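Penicillin-binding protein 2 (Pbp2) (PDB 5LP5) probably acts as a penicillin-binding transpeptidase in cell-shape-related peptidoglycan synthesis, and forms a complex with MreC. Local coordinates at residues 205-210 against 219-224; 197-202 against 229-234. All coordinates share one frame; numbering follows the deposited sequence.

Contact 1: 205-210 against 219-224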
ATOM      1  N   TYR A 205      -4.276  16.721 -10.334  1.00 39.39           N
ATOM      2  CA  TYR A 205      -3.332  17.762 -10.007  1.00 39.59           C
ATOM      3  C   TYR A 205      -4.040  18.914  -9.310  1.00 40.18           C
ATOM      4  O   TYR A 205      -5.268  19.030  -9.350  1.00 37.93           O
ATOM      5  CB  TYR A 205      -2.606  18.237 -11.270  1.00 38.87           C
ATOM      6  CG  TYR A 205      -3.482  18.882 -12.343  1.00 38.81           C
ATOM      7  CD1 TYR A 205      -3.762  20.233 -12.310  1.00 39.44           C
ATOM      8  CD2 TYR A 205      -3.993  18.142 -13.396  1.00 38.19           C
ATOM      9  CE1 TYR A 205      -4.543  20.828 -13.264  1.00 40.50           C
ATOM     10  CE2 TYR A 205      -4.773  18.728 -14.369  1.00 39.11           C
ATOM     11  CZ  TYR A 205      -5.042  20.072 -14.301  1.00 41.22           C
ATOM     12  OH  TYR A 205      -5.811  20.676 -15.281  1.00 44.87           O
ATOM     13  N   LYS A 206      -3.253  19.763  -8.669  1.00 41.18           N
ATOM     14  CA  LYS A 206      -3.807  20.890  -7.958  1.00 44.47           C
ATOM     15  C   LYS A 206      -2.898  22.085  -8.118  1.00 46.41           C
ATOM     16  O   LYS A 206      -1.760  22.043  -7.699  1.00 45.62           O
ATOM     17  CB  LYS A 206      -3.952  20.509  -6.497  1.00 46.45           C
ATOM     18  CG  LYS A 206      -4.271  21.646  -5.578  1.00 49.57           C
ATOM     19  CD  LYS A 206      -4.830  21.075  -4.290  1.00 50.55           C
ATOM     20  CE  LYS A 206      -4.900  22.144  -3.222  1.00 55.97           C
ATOM     21  NZ  LYS A 206      -5.900  21.791  -2.176  1.00 62.68           N
ATOM     22  N   ILE A 207      -3.396  23.136  -8.764  1.00 49.41           N
ATOM     23  CA  ILE A 207      -2.620  24.344  -9.034  1.00 51.43           C
ATOM     24  C   ILE A 207      -3.040  25.451  -8.071  1.00 54.40           C
ATOM     25  O   ILE A 207      -4.229  25.715  -7.894  1.00 52.47           O
ATOM     26  CB  ILE A 207      -2.842  24.846 -10.464  1.00 52.48           C
ATOM     27  CG1 ILE A 207      -2.529  23.740 -11.472  1.00 53.73           C
ATOM     28  CG2 ILE A 207      -1.954  26.035 -10.764  1.00 52.54           C
ATOM     29  CD1 ILE A 207      -2.733  24.148 -12.915  1.00 55.93           C
ATOM     30  N   MET A 208      -2.053  26.110  -7.470  1.00 58.10           N
ATOM     31  CA  MET A 208      -2.283  27.016  -6.350  1.00 64.34           C
ATOM     32  C   MET A 208      -1.522  28.321  -6.476  1.00 72.44           C
ATOM     33  O   MET A 208      -0.398  28.352  -6.974  1.00 79.67           O
ATOM     34  CB  MET A 208      -1.851  26.343  -5.058  1.00 64.22           C
ATOM     35  CG  MET A 208      -2.571  25.043  -4.798  1.00 64.95           C
ATOM     36  SD  MET A 208      -2.199  24.482  -3.155  1.00 71.91           S
ATOM     37  CE  MET A 208      -0.535  23.869  -3.386  1.00 74.61           C
ATOM     38  N   ARG A 209      -2.140  29.401  -6.008  1.00 78.57           N
ATOM     39  CA  ARG A 209      -1.462  30.695  -5.867  1.00 81.70           C
ATOM     40  C   ARG A 209      -0.520  30.655  -4.646  1.00 78.84           C
ATOM     41  O   ARG A 209      -0.859  30.115  -3.591  1.00 69.08           O
ATOM     42  CB  ARG A 209      -2.483  31.838  -5.750  1.00 86.80           C
ATOM     43  CG  ARG A 209      -1.861  33.233  -5.798  1.00 90.48           C
ATOM     44  CD  ARG A 209      -2.917  34.315  -5.833  1.00 92.04           C
ATOM     45  NE  ARG A 209      -3.705  34.232  -7.055  1.00 93.31           N
ATOM     46  CZ  ARG A 209      -4.879  34.828  -7.238  1.00 96.27           C
ATOM     47  NH1 ARG A 209      -5.433  35.568  -6.278  1.00 98.53           N
ATOM     48  NH2 ARG A 209      -5.506  34.679  -8.396  1.00 97.02           N
ATOM     49  N   VAL A 210       0.677  31.220  -4.810  1.00 81.78           N
ATOM     50  CA  VAL A 210       1.684  31.243  -3.757  1.00 84.13           C
ATOM     51  C   VAL A 210       2.306  32.633  -3.642  1.00 92.04           C
ATOM     52  O   VAL A 210       2.268  33.441  -4.584  1.00 97.67           O
ATOM     53  CB  VAL A 210       2.809  30.206  -4.009  1.00 84.98           C
ATOM     54  CG1 VAL A 210       2.270  28.781  -3.896  1.00 83.42           C
ATOM     55  CG2 VAL A 210       3.491  30.436  -5.368  1.00 84.73           C
ATOM     56  N   THR A 219      -6.528  27.931  -3.930  1.00 61.94           N
ATOM     57  CA  THR A 219      -6.496  26.898  -4.954  1.00 54.10           C
ATOM     58  C   THR A 219      -7.106  27.517  -6.204  1.00 51.58           C
ATOM     59  O   THR A 219      -8.189  28.068  -6.159  1.00 51.25           O
ATOM     60  CB  THR A 219      -7.311  25.670  -4.522  1.00 53.46           C
ATOM     61  OG1 THR A 219      -6.789  25.156  -3.290  1.00 54.84           O
ATOM     62  CG2 THR A 219      -7.225  24.587  -5.534  1.00 52.72           C
ATOM     63  N   LEU A 220      -6.395  27.450  -7.321  1.00 51.00           N
ATOM     64  CA  LEU A 220      -6.877  28.038  -8.585  1.00 51.17           C
ATOM     65  C   LEU A 220      -7.555  27.016  -9.487  1.00 46.90           C
ATOM     66  O   LEU A 220      -8.415  27.362 -10.290  1.00 44.77           O
ATOM     67  CB  LEU A 220      -5.713  28.670  -9.351  1.00 54.67           C
ATOM     68  CG  LEU A 220      -4.948  29.777  -8.618  1.00 57.29           C
ATOM     69  CD1 LEU A 220      -3.618  30.052  -9.284  1.00 58.65           C
ATOM     70  CD2 LEU A 220      -5.772  31.048  -8.527  1.00 60.16           C
ATOM     71  N   GLU A 221      -7.110  25.769  -9.382  1.00 44.51           N
ATOM     72  CA  GLU A 221      -7.630  24.654 -10.166  1.00 42.39           C
ATOM     73  C   GLU A 221      -7.453  23.369  -9.347  1.00 40.22           C
ATOM     74  O   GLU A 221      -6.483  23.208  -8.606  1.00 37.23           O
ATOM     75  CB  GLU A 221      -6.874  24.565 -11.496  1.00 41.77           C
ATOM     76  CG  GLU A 221      -7.265  23.436 -12.429  1.00 41.65           C
ATOM     77  CD  GLU A 221      -6.563  23.530 -13.809  1.00 42.18           C
ATOM     78  OE1 GLU A 221      -5.692  24.396 -14.027  1.00 42.32           O
ATOM     79  OE2 GLU A 221      -6.874  22.734 -14.711  1.00 41.55           O
ATOM     80  N   VAL A 222      -8.426  22.478  -9.445  1.00 40.74           N
ATOM     81  CA  VAL A 222      -8.282  21.124  -8.928  1.00 40.43           C
ATOM     82  C   VAL A 222      -8.821  20.188  -9.996  1.00 41.83           C
ATOM     83  O   VAL A 222      -9.871  20.440 -10.589  1.00 44.30           O
ATOM     84  CB  VAL A 222      -9.061  20.848  -7.621  1.00 39.17           C
ATOM     85  CG1 VAL A 222      -8.672  19.495  -7.070  1.00 37.77           C
ATOM     86  CG2 VAL A 222      -8.780  21.886  -6.576  1.00 40.14           C
ATOM     87  N   VAL A 223      -8.077  19.122 -10.247  1.00 41.27           N
ATOM     88  CA  VAL A 223      -8.582  17.968 -10.947  1.00 40.98           C
ATOM     89  C   VAL A 223      -8.333  16.793 -10.015  1.00 40.47           C
ATOM     90  O   VAL A 223      -7.208  16.559  -9.606  1.00 44.53           O
ATOM     91  CB  VAL A 223      -7.833  17.765 -12.271  1.00 40.89           C
ATOM     92  CG1 VAL A 223      -8.171  16.415 -12.880  1.00 40.84           C
ATOM     93  CG2 VAL A 223      -8.151  18.889 -13.249  1.00 41.94           C
ATOM     94  N   LEU A 224      -9.369  16.054  -9.660  1.00 39.95           N
ATOM     95  CA  LEU A 224      -9.196  14.929  -8.718  1.00 38.63           C
ATOM     96  C   LEU A 224      -8.652  13.649  -9.356  1.00 37.80           C
ATOM     97  O   LEU A 224      -8.869  13.387 -10.540  1.00 36.18           O
ATOM     98  CB  LEU A 224     -10.522  14.602  -8.039  1.00 37.29           C
ATOM     99  CG  LEU A 224     -11.106  15.643  -7.108  1.00 37.45           C
ATOM    100  CD1 LEU A 224     -12.443  15.097  -6.651  1.00 39.04           C
ATOM    101  CD2 LEU A 224     -10.188  15.906  -5.922  1.00 37.38           C
TER
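Strands 205-210 and 219-223 run antiparallel, their segment axes 172° apart, and the backbone supplies most of the polar pairing. At the Tyr205-Val223 pair both amides are used: Tyr205 N meets a lone pair of Val223 O at 3.0 Å, while Val223 N approaches Tyr205 O almost along its C=O axis. Ile207 N donates to Glu221 O at 3.1 Å from above the carbonyl plane. Ile207 O is gripped twice, by Leu220 N at 2.8 Å and Glu221 N at 3.2 Å; with both residues facing Ile207, this is a classic beta bulge.

Tyr205 CG sits between the backbone N and carbonyl carbon (chi1 63°), bringing the ring to the neighbouring strand. Val223 CB covers one ring face in a CH-pi contact, 4.1 Å from the centroid. The extended Glu221 places its carboxylate at the ring edge, the two planes 73° apart, where OE2 accepts a hydrogen bond from Tyr205 OH above the carboxylate plane. Ile207 CD1 lies beside the other oxygen, OE1.

On the opposite face, the extended Lys206 crosses Thr219. Strand 43-49 makes the hairpin a three-stranded antiparallel sheet with 204-210 in the middle: Lys206 bonds through its backbone with Glu47, and Met208 with Lys45.

Contact 2: 197-202 against 229-234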
ATOM      1  N   LYS A 197      -2.918  -0.308 -16.020  1.00 42.29           N
ATOM      2  CA  LYS A 197      -3.654   0.937 -16.160  1.00 44.41           C
ATOM      3  C   LYS A 197      -4.753   1.075 -15.129  1.00 40.78           C
ATOM      4  O   LYS A 197      -4.872   2.121 -14.497  1.00 39.44           O
ATOM      5  CB  LYS A 197      -4.261   1.041 -17.551  1.00 51.14           C
ATOM      6  CG  LYS A 197      -3.235   1.310 -18.620  1.00 56.94           C
ATOM      7  CD  LYS A 197      -3.881   1.919 -19.852  1.00 67.49           C
ATOM      8  CE  LYS A 197      -2.888   2.013 -21.005  1.00 76.82           C
ATOM      9  NZ  LYS A 197      -2.430   0.662 -21.451  1.00 84.03           N
ATOM     10  N   LEU A 198      -5.551   0.026 -14.970  1.00 38.49           N
ATOM     11  CA  LEU A 198      -6.606   0.012 -13.953  1.00 38.63           C
ATOM     12  C   LEU A 198      -6.034   0.212 -12.554  1.00 36.47           C
ATOM     13  O   LEU A 198      -6.403   1.140 -11.854  1.00 33.03           O
ATOM     14  CB  LEU A 198      -7.393  -1.303 -14.016  1.00 39.35           C
ATOM     15  CG  LEU A 198      -8.462  -1.532 -12.950  1.00 40.18           C
ATOM     16  CD1 LEU A 198      -9.584  -0.544 -13.157  1.00 43.27           C
ATOM     17  CD2 LEU A 198      -9.031  -2.940 -12.969  1.00 39.44           C
ATOM     18  N   LEU A 199      -5.122  -0.674 -12.170  1.00 38.46           N
ATOM     19  CA  LEU A 199      -4.592  -0.721 -10.798  1.00 38.81           C
ATOM     20  C   LEU A 199      -3.892   0.574 -10.389  1.00 38.95           C
ATOM     21  O   LEU A 199      -3.975   1.017  -9.232  1.00 33.96           O
ATOM     22  CB  LEU A 199      -3.636  -1.910 -10.650  1.00 37.25           C
ATOM     23  CG  LEU A 199      -4.362  -3.261 -10.660  1.00 36.87           C
ATOM     24  CD1 LEU A 199      -3.399  -4.411 -10.956  1.00 36.83           C
ATOM     25  CD2 LEU A 199      -5.081  -3.479  -9.329  1.00 36.01           C
ATOM     26  N   GLN A 200      -3.218   1.174 -11.361  1.00 40.23           N
ATOM     27  CA  GLN A 200      -2.458   2.387 -11.134  1.00 40.69           C
ATOM     28  C   GLN A 200      -3.368   3.587 -10.964  1.00 40.33           C
ATOM     29  O   GLN A 200      -3.095   4.479 -10.172  1.00 42.95           O
ATOM     30  CB  GLN A 200      -1.516   2.641 -12.308  1.00 39.65           C
ATOM     31  CG  GLN A 200      -0.544   3.770 -12.049  1.00 40.77           C
ATOM     32  CD  GLN A 200       0.754   3.568 -12.777  1.00 42.63           C
ATOM     33  OE1 GLN A 200       0.808   3.656 -14.007  1.00 39.57           O
ATOM     34  NE2 GLN A 200       1.812   3.266 -12.021  1.00 44.76           N
ATOM     35  N   GLY A 201      -4.443   3.624 -11.730  1.00 39.79           N
ATOM     36  CA  GLY A 201      -5.344   4.766 -11.700  1.00 41.09           C
ATOM     37  C   GLY A 201      -4.823   5.977 -12.450  1.00 42.14           C
ATOM     38  O   GLY A 201      -3.795   5.907 -13.105  1.00 45.17           O
ATOM     39  N   LYS A 202      -5.548   7.088 -12.352  1.00 44.87           N
ATOM     40  CA  LYS A 202      -5.220   8.325 -13.076  1.00 48.37           C
ATOM     41  C   LYS A 202      -4.748   9.379 -12.078  1.00 47.63           C
ATOM     42  O   LYS A 202      -5.330   9.508 -10.997  1.00 51.53           O
ATOM     43  CB  LYS A 202      -6.432   8.868 -13.838  1.00 50.58           C
ATOM     44  CG  LYS A 202      -7.128   7.853 -14.727  1.00 54.40           C
ATOM     45  CD  LYS A 202      -8.618   8.151 -14.872  1.00 57.28           C
ATOM     46  CE  LYS A 202      -8.864   9.317 -15.816  1.00 59.58           C
ATOM     47  NZ  LYS A 202      -8.506   8.969 -17.222  1.00 60.23           N
ATOM     48  N   ASN A 229      -9.767   1.997  -7.837  1.00 65.93           N
ATOM     49  CA  ASN A 229      -8.699   1.371  -8.601  1.00 60.00           C
ATOM     50  C   ASN A 229      -8.520  -0.109  -8.249  1.00 55.87           C
ATOM     51  O   ASN A 229      -7.680  -0.776  -8.830  1.00 55.81           O
ATOM     52  CB  ASN A 229      -7.389   2.123  -8.369  1.00 59.13           C
ATOM     53  CG  ASN A 229      -7.455   3.575  -8.847  1.00 62.35           C
ATOM     54  OD1 ASN A 229      -8.139   3.914  -9.827  1.00 55.59           O
ATOM     55  ND2 ASN A 229      -6.733   4.440  -8.154  1.00 66.14           N
ATOM     56  N   HIS A 230      -9.331  -0.619  -7.325  1.00 54.36           N
ATOM     57  CA  HIS A 230      -9.238  -2.018  -6.860  1.00 55.01           C
ATOM     58  C   HIS A 230      -9.665  -3.003  -7.942  1.00 50.18           C
ATOM     59  O   HIS A 230     -10.345  -2.642  -8.900  1.00 52.10           O
ATOM     60  CB  HIS A 230     -10.152  -2.241  -5.656  1.00 59.70           C
ATOM     61  CG  HIS A 230     -11.603  -2.190  -6.017  1.00 67.24           C
ATOM     62  ND1 HIS A 230     -12.275  -0.997  -6.197  1.00 69.53           N
ATOM     63  CD2 HIS A 230     -12.492  -3.173  -6.297  1.00 68.41           C
ATOM     64  CE1 HIS A 230     -13.523  -1.246  -6.542  1.00 75.21           C
ATOM     65  NE2 HIS A 230     -13.683  -2.558  -6.608  1.00 75.89           N
ATOM     66  N   LEU A 231      -9.274  -4.259  -7.768  1.00 47.78           N
ATOM     67  CA  LEU A 231      -9.568  -5.310  -8.751  1.00 44.47           C
ATOM     68  C   LEU A 231      -9.871  -6.635  -8.067  1.00 40.62           C
ATOM     69  O   LEU A 231      -9.100  -7.130  -7.238  1.00 39.28           O
ATOM     70  CB  LEU A 231      -8.401  -5.498  -9.726  1.00 45.25           C
ATOM     71  CG  LEU A 231      -8.512  -6.577 -10.810  1.00 46.00           C
ATOM     72  CD1 LEU A 231      -9.668  -6.312 -11.757  1.00 46.69           C
ATOM     73  CD2 LEU A 231      -7.216  -6.654 -11.596  1.00 46.83           C
ATOM     74  N   GLN A 232     -11.002  -7.215  -8.436  1.00 38.13           N
ATOM     75  CA  GLN A 232     -11.424  -8.483  -7.871  1.00 36.74           C
ATOM     76  C   GLN A 232     -11.232  -9.643  -8.864  1.00 36.47           C
ATOM     77  O   GLN A 232     -11.702  -9.578 -10.012  1.00 40.45           O
ATOM     78  CB  GLN A 232     -12.887  -8.397  -7.439  1.00 36.04           C
ATOM     79  CG  GLN A 232     -13.241  -9.416  -6.380  1.00 34.74           C
ATOM     80  CD  GLN A 232     -14.723  -9.581  -6.180  1.00 35.65           C
ATOM     81  OE1 GLN A 232     -15.557  -9.024  -6.919  1.00 35.34           O
ATOM     82  NE2 GLN A 232     -15.070 -10.380  -5.163  1.00 36.65           N
ATOM     83  N   LEU A 233     -10.560 -10.698  -8.393  1.00 33.47           N
ATOM     84  CA  LEU A 233     -10.290 -11.902  -9.175  1.00 31.24           C
ATOM     85  C   LEU A 233     -11.182 -13.046  -8.721  1.00 31.81           C
ATOM     86  O   LEU A 233     -11.632 -13.088  -7.573  1.00 31.67           O
ATOM     87  CB  LEU A 233      -8.836 -12.360  -9.024  1.00 28.87           C
ATOM     88  CG  LEU A 233      -7.738 -11.346  -9.294  1.00 27.93           C
ATOM     89  CD1 LEU A 233      -6.388 -12.014  -9.233  1.00 26.17           C
ATOM     90  CD2 LEU A 233      -7.932 -10.702 -10.649  1.00 28.93           C
ATOM     91  N   SER A 234     -11.388 -13.995  -9.629  1.00 31.15           N
ATOM     92  CA  SER A 234     -12.266 -15.130  -9.402  1.00 30.22           C
ATOM     93  C   SER A 234     -11.647 -16.248  -8.576  1.00 28.20           C
ATOM     94  O   SER A 234     -12.353 -17.147  -8.138  1.00 25.51           O
ATOM     95  CB  SER A 234     -12.734 -15.690 -10.737  1.00 31.86           C
ATOM     96  OG  SER A 234     -11.621 -15.956 -11.579  1.00 33.61           O
TER
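Three leucines make the apolar part of the join between the end of helix 196-200 and segment 229-234. The side chain of Leu231 sets out toward the helix, with CG anti to the backbone N (chi1 179°), and both helical leucines cross it at about a right angle. Leu198, also with CG anti to N, brings CD2 to Leu231 CD1 at 3.6 Å, a methyl-to-methyl touch. Leu199 starts away from the strand, but its CD2 returns to within 3.9 Å of Leu231 CB. That same Leu199 methyl lies 3.8 Å from Asn229 O, so it fills the corner between the Asn229 carbonyl and the Leu231 side chain.

Asn229 meets the helix terminus by van der Waals contact; no hydrogen bond crosses between the segments. Its CB lies 3.7 Å from Leu199 O and 3.8 Å from Leu198 O, and its amide extends alongside Gly201, where OD1 comes 3.5 Å from Gly201 CA. Gly201 is the first residue to leave helical geometry, with phi 77°. Its N still donates to Lys197 O at 3.2 Å, which ties the glycine to the last helical turn as the chain swings out past the amide.

Hydrogen bonds of a second shell hold both segments. Ser226 OG is hydrogen-bonded to both Asn229 OD1 and Lys202 N, linking the buried side-chain oxygen to the chain just beyond the glycine. Leu231 forms backbone bonds with Asn55 and Thr57, and its carbonyl is also bonded to Thr57 OG1, while Leu199 is held through its backbone to Gly54.

Helix 190-194 adds Ile191 against Leu231 and Glu192 against Leu199. Strand 231-232 pairs in parallel with strand 56-57, whose Ile56 touches Leu199, so the helix end packs against the margin of a mixed sheet.

Contact 1 is nested in sequence within the loop closed by contact 2. Helix 196-200 leads directly into strand 204-210, and strand 216-223 returns to strand 231-232, so the hairpin projects from the junction made by contact 2. The two centres are about 26 Å apart, and beyond the chain connections the contacts do not touch. From the centre of the chain, contact 1 lies about 43 Å away and contact 2 about 18 Å, both on the same side. After strand 231-232 of contact 2 the chain continues through helix 237-246 into the strands of the transpeptidase domain, whose SxxK and KTG-type motifs probably mark the active site; neither contact includes those motifs.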